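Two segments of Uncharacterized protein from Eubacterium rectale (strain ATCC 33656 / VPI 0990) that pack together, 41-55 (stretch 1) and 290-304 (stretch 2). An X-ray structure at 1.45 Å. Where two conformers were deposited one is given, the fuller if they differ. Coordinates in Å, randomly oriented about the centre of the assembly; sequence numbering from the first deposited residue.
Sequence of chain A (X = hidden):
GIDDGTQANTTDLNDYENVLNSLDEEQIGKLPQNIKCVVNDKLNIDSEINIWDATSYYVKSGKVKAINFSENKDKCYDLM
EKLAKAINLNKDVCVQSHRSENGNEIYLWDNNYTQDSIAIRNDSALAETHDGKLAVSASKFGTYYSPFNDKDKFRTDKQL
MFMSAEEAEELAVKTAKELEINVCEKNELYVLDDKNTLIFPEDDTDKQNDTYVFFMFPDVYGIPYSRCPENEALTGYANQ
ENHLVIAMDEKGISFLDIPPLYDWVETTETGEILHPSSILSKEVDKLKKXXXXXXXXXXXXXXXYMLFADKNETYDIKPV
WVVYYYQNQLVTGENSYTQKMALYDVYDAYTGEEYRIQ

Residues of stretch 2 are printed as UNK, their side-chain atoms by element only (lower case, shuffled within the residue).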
# COMPACT_ATOMS: atom_id res chain seq x y z
N ASP A 41 -21.89 20.53 7.21
CA ASP A 41 -22.74 19.76 6.28
C ASP A 41 -22.04 19.38 4.95
O ASP A 41 -22.66 18.70 4.13
CB ASP A 41 -24.07 20.48 6.02
CG ASP A 41 -23.96 21.86 5.43
OD1 ASP A 41 -22.86 22.23 4.95
OD2 ASP A 41 -24.97 22.59 5.44
N LYS A 42 -20.77 19.77 4.76
CA LYS A 42 -20.05 19.40 3.53
C LYS A 42 -18.72 18.71 3.86
O LYS A 42 -17.98 18.40 2.94
CB LYS A 42 -19.79 20.65 2.67
CG LYS A 42 -21.08 21.29 2.13
CD LYS A 42 -20.71 22.38 1.16
CE LYS A 42 -21.84 23.25 0.69
NZ LYS A 42 -21.54 23.88 -0.63
N LEU A 43 -18.46 18.42 5.15
CA LEU A 43 -17.20 17.83 5.58
C LEU A 43 -17.42 16.88 6.73
O LEU A 43 -17.79 17.27 7.84
CB LEU A 43 -16.23 18.97 5.96
CG LEU A 43 -14.80 18.61 6.45
CD1 LEU A 43 -14.07 17.71 5.53
CD2 LEU A 43 -13.97 19.88 6.65
N ASN A 44 -17.15 15.61 6.44
CA ASN A 44 -17.32 14.52 7.36
C ASN A 44 -15.99 13.80 7.62
O ASN A 44 -15.11 13.79 6.75
CB ASN A 44 -18.32 13.57 6.72
CG ASN A 44 -18.66 12.38 7.53
OD1 ASN A 44 -18.78 12.45 8.76
ND2 ASN A 44 -18.84 11.28 6.85
N ILE A 45 -15.87 13.18 8.77
CA ILE A 45 -14.70 12.36 9.11
C ILE A 45 -15.21 10.96 9.43
O ILE A 45 -16.04 10.81 10.32
CB ILE A 45 -13.91 12.96 10.30
CG1 ILE A 45 -13.40 14.39 9.95
CG2 ILE A 45 -12.74 12.01 10.67
CD1 ILE A 45 -12.77 15.09 11.10
N ASP A 46 -14.74 9.94 8.72
CA ASP A 46 -15.08 8.53 9.03
C ASP A 46 -13.82 7.77 8.71
O ASP A 46 -13.65 7.21 7.61
CB ASP A 46 -16.31 8.07 8.23
CG ASP A 46 -16.84 6.72 8.65
OD1 ASP A 46 -16.23 6.08 9.53
OD2 ASP A 46 -17.88 6.30 8.10
N SER A 47 -12.91 7.80 9.67
CA SER A 47 -11.53 7.50 9.41
C SER A 47 -10.85 6.48 10.27
O SER A 47 -11.04 6.44 11.47
CB SER A 47 -10.77 8.82 9.58
OG SER A 47 -9.39 8.80 9.26
N GLU A 48 -9.99 5.69 9.63
CA GLU A 48 -9.06 4.82 10.32
C GLU A 48 -7.93 5.72 10.82
O GLU A 48 -7.62 6.75 10.20
CB GLU A 48 -8.48 3.77 9.36
CG GLU A 48 -9.45 2.66 9.01
CD GLU A 48 -8.75 1.52 8.28
OE1 GLU A 48 -8.39 1.71 7.10
OE2 GLU A 48 -8.49 0.47 8.92
N ILE A 49 -7.32 5.34 11.94
CA ILE A 49 -6.12 5.97 12.49
C ILE A 49 -5.06 4.90 12.49
O ILE A 49 -5.26 3.86 13.11
CB ILE A 49 -6.35 6.54 13.91
CG1 ILE A 49 -7.58 7.50 13.97
CG2 ILE A 49 -5.07 7.18 14.47
CD1 ILE A 49 -7.41 8.80 13.16
N ASN A 50 -3.97 5.12 11.76
CA ASN A 50 -2.92 4.10 11.65
C ASN A 50 -1.59 4.60 12.13
O ASN A 50 -0.95 5.47 11.49
CB ASN A 50 -2.78 3.66 10.19
CG ASN A 50 -3.82 2.67 9.76
OD1 ASN A 50 -4.14 1.74 10.52
ND2 ASN A 50 -4.28 2.78 8.51
N ILE A 51 -1.14 4.07 13.29
CA ILE A 51 0.20 4.37 13.80
C ILE A 51 1.05 3.09 13.74
O ILE A 51 2.20 3.08 14.17
CB ILE A 51 0.23 5.09 15.18
CG1 ILE A 51 -0.54 4.35 16.29
CG2 ILE A 51 -0.34 6.50 14.98
CD1 ILE A 51 0.27 3.22 16.96
N TRP A 52 0.45 1.99 13.23
CA TRP A 52 1.18 0.77 12.87
C TRP A 52 1.91 0.23 14.10
O TRP A 52 1.28 0.14 15.16
CB TRP A 52 2.10 1.06 11.66
CG TRP A 52 1.34 1.71 10.53
CD1 TRP A 52 1.31 3.04 10.21
CD2 TRP A 52 0.49 1.05 9.57
NE1 TRP A 52 0.50 3.25 9.10
CE2 TRP A 52 -0.02 2.04 8.71
CE3 TRP A 52 0.05 -0.28 9.42
CZ2 TRP A 52 -0.92 1.74 7.67
CZ3 TRP A 52 -0.81 -0.58 8.37
CH2 TRP A 52 -1.32 0.43 7.53
N ASP A 53 3.21 -0.10 13.99
CA ASP A 53 3.92 -0.66 15.12
C ASP A 53 4.87 0.36 15.77
O ASP A 53 5.80 -0.03 16.49
CB ASP A 53 4.69 -1.91 14.66
CG ASP A 53 3.79 -3.00 14.09
OD1 ASP A 53 2.61 -3.06 14.50
OD2 ASP A 53 4.24 -3.77 13.24
N ALA A 54 4.57 1.67 15.61
CA ALA A 54 5.39 2.70 16.25
C ALA A 54 5.30 2.58 17.77
O ALA A 54 4.20 2.37 18.29
CB ALA A 54 4.90 4.07 15.82
N THR A 55 6.44 2.67 18.47
CA THR A 55 6.43 2.46 19.91
C THR A 55 6.35 3.76 20.69
O THR A 55 6.13 3.74 21.90
CB THR A 55 7.66 1.67 20.37
OG1 THR A 55 8.83 2.38 19.99
CG2 THR A 55 7.70 0.25 19.79
N UNK A 290 -11.73 24.19 0.41
CA UNK A 290 -11.92 23.51 -0.88
C UNK A 290 -13.32 22.95 -1.01
O UNK A 290 -13.60 22.20 -1.94
c UNK A 290 -8.62 23.25 -0.24
c UNK A 290 -10.86 22.42 -1.05
o UNK A 290 -5.76 24.79 -1.95
c UNK A 290 -9.49 23.01 -1.30
c UNK A 290 -7.86 24.02 -2.80
c UNK A 290 -9.11 23.42 -2.57
c UNK A 290 -6.99 24.21 -1.74
c UNK A 290 -7.36 23.82 -0.46
N UNK A 291 -14.19 23.43 -0.14
CA UNK A 291 -15.62 23.15 -0.05
C UNK A 291 -16.33 23.31 -1.42
O UNK A 291 -17.17 22.48 -1.77
c UNK A 291 -16.21 24.09 1.06
c UNK A 291 -16.21 25.58 0.66
c UNK A 291 -17.57 23.64 1.53
N UNK A 292 -15.97 24.34 -2.21
CA UNK A 292 -16.64 24.64 -3.49
C UNK A 292 -16.35 23.59 -4.55
O UNK A 292 -17.07 23.53 -5.53
c UNK A 292 -16.28 26.04 -4.03
c UNK A 292 -16.81 27.16 -3.15
o UNK A 292 -14.86 26.14 -4.23
N UNK A 293 -15.31 22.77 -4.36
CA UNK A 293 -14.91 21.73 -5.29
C UNK A 293 -15.65 20.41 -4.99
O UNK A 293 -15.48 19.45 -5.72
c UNK A 293 -13.40 21.50 -5.23
o UNK A 293 -12.72 22.57 -5.85
N UNK A 294 -16.45 20.40 -3.92
CA UNK A 294 -17.26 19.24 -3.56
C UNK A 294 -17.19 18.79 -2.11
O UNK A 294 -16.21 19.06 -1.40
N UNK A 295 -18.20 18.02 -1.69
CA UNK A 295 -18.26 17.49 -0.33
C UNK A 295 -17.08 16.59 -0.05
O UNK A 295 -16.61 15.91 -0.96
o UNK A 295 -20.75 18.76 -0.41
c UNK A 295 -19.55 16.69 -0.16
c UNK A 295 -20.81 17.49 -0.39
o UNK A 295 -21.88 16.86 -0.53
N UNK A 296 -16.62 16.56 1.20
CA UNK A 296 -15.42 15.82 1.56
C UNK A 296 -15.68 14.84 2.69
O UNK A 296 -16.42 15.15 3.62
c UNK A 296 -12.91 18.82 0.91
c UNK A 296 -13.78 17.54 0.66
c UNK A 296 -14.28 16.82 1.93
c UNK A 296 -13.10 16.11 2.66
N UNK A 297 -15.00 13.68 2.64
CA UNK A 297 -15.01 12.70 3.71
C UNK A 297 -13.57 12.25 3.96
O UNK A 297 -12.95 11.68 3.06
c UNK A 297 -15.90 11.50 3.38
c UNK A 297 -15.93 10.49 4.51
o UNK A 297 -16.47 8.24 3.98
o UNK A 297 -18.13 9.68 4.18
c UNK A 297 -16.92 9.38 4.25
N UNK A 298 -13.06 12.48 5.17
CA UNK A 298 -11.70 12.04 5.56
C UNK A 298 -11.79 10.56 5.91
O UNK A 298 -12.65 10.18 6.72
c UNK A 298 -11.17 12.89 6.74
c UNK A 298 -11.00 14.35 6.32
c UNK A 298 -9.83 12.32 7.26
N UNK A 299 -10.92 9.72 5.31
CA UNK A 299 -11.02 8.27 5.47
C UNK A 299 -9.86 7.63 6.26
O UNK A 299 -10.02 6.51 6.75
o UNK A 299 -9.85 7.65 3.43
c UNK A 299 -11.11 7.61 4.10
N UNK A 300 -8.68 8.27 6.30
CA UNK A 300 -7.57 7.66 7.01
C UNK A 300 -6.53 8.71 7.39
O UNK A 300 -6.24 9.62 6.59
o UNK A 300 -3.94 4.44 6.38
o UNK A 300 -5.63 4.31 4.98
c UNK A 300 -6.92 6.58 6.13
c UNK A 300 -5.05 4.82 5.96
c UNK A 300 -5.74 5.90 6.77
N UNK A 301 -5.95 8.57 8.60
CA UNK A 301 -4.81 9.37 9.02
C UNK A 301 -3.74 8.34 9.36
O UNK A 301 -3.99 7.44 10.18
c UNK A 301 -5.13 10.31 10.19
c UNK A 301 -3.85 11.09 10.61
c UNK A 301 -6.28 11.25 9.83
c UNK A 301 -6.81 12.04 11.12
N UNK A 302 -2.56 8.46 8.76
CA UNK A 302 -1.55 7.42 8.85
C UNK A 302 -0.16 7.98 9.03
O UNK A 302 0.23 8.90 8.31
o UNK A 302 -0.63 5.56 7.51
c UNK A 302 -1.60 6.59 7.55
N UNK A 303 0.62 7.39 9.95
CA UNK A 303 2.02 7.72 10.17
C UNK A 303 2.85 6.84 9.24
O UNK A 303 2.74 5.61 9.32
c UNK A 303 3.87 7.60 11.98
c UNK A 303 2.40 7.48 11.65
c UNK A 303 4.39 9.04 11.69
c UNK A 303 4.08 7.22 13.48
N UNK A 304 3.63 7.46 8.36
CA UNK A 304 4.38 6.69 7.38
C UNK A 304 5.78 7.24 7.22
O UNK A 304 6.06 8.36 7.63
c UNK A 304 2.21 6.25 6.14
c UNK A 304 3.66 6.69 6.00
o UNK A 304 0.20 5.81 4.93
o UNK A 304 1.95 6.52 3.79
c UNK A 304 1.41 6.15 4.86
O HOH W 1 -23.83 17.66 1.20
O HOH W 2 -16.38 20.24 1.36
O HOH W 3 -14.20 7.09 4.90
O HOH W 4 -17.89 6.15 5.32
O HOH W 5 -10.42 3.73 5.82
O HOH W 6 -8.00 3.18 4.86

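Position 290 carries one carbon leading to a six-carbon ring that bears an oxygen, out of reach of stretch 1: Tyr-290. At 291 one carbon carries two more, and one of these packs on the aliphatic part of Lys-42; this is Val-291, with CG2 3.4 Å from Lys-42 CD. Position 292, a carbon bearing one oxygen and one carbon, points away and is Thr-292. Position 293 has one carbon and one oxygen, again remote: Ser-293. Position 294 has no side-chain atoms, and its phi/psi of 132/160 would jam a CB against the preceding carbonyl; it is Gly-294.

At 295 two carbons end in two oxygens beside the Lys-42 side chain, which identifies Asp-295; its OD1 lies 3.6 Å from Lys-42 CG. Position 296 has four carbons, forked at the first with one arm two carbons long, against Leu-43. This is Ile-296, whose CG2 meets Leu-43 CD1 at 3.4 Å. At 297 three carbons, the third carrying two oxygens, reach Asn-44: Glu-297, accepting a hydrogen bond at OE1 from Asn-44 ND2 (3.2 Å). Position 298, a carbon carrying two carbons, packs beside Ile-45 and is Val-298; its CB is 4.2 Å from Ile-45 CG1.

Position 299 has one carbon and one oxygen, directed away from stretch 1: Ser-299. At 300 three carbons end in two oxygens near Asn-50, hence Glu-300, with OE2 2.7 Å from its donor, Asn-50 ND2. A water lies 2.6 Å from Glu-300 OE1 and 2.7 Å from Glu-48 OE1, between two like charges whose OE1 atoms are 4.3 Å apart. Position 301 again has four carbons forked at the first, one arm longer, facing Ile-49: Ile-301, CD1 to Ile-49 CD1 3.9 Å. At 302 there is one carbon and one oxygen, and the oxygen lies at the edge of the Trp-52 ring: Ser-302, whose OG accepts from Trp-52 NE1 (3.0 Å). Position 303 has four carbons forked at the second, near Ile-51 and Ala-54: Leu-303, CD2 to Ala-54 CB 4.0 Å. Position 304 has three carbons, the third with two oxygens, and no close contact across; Glu-304 OE2 instead accepts from Ser-302 OG (2.7 Å).

The strands run parallel, joined by a ladder that begins with Ile-296 N to Lys-42 O (2.9 Å) and ends with Leu-303 N to Asn-50 O (2.9 Å). A bulge between Ile-45 and Glu-48 shifts the register by one, yet pairing resumes through Glu-48 N to Ser-299 O (3.0 Å). Leu-43, Ile-45, Ile-49, Ile-296, Val-298 and Ile-301 lie on one face; Asn-44, Glu-297, Glu-48, Glu-300, Asn-50 and Ser-302 make the other polar.

Stretch 2 (290-304) YVTSGDIEVSEISLE
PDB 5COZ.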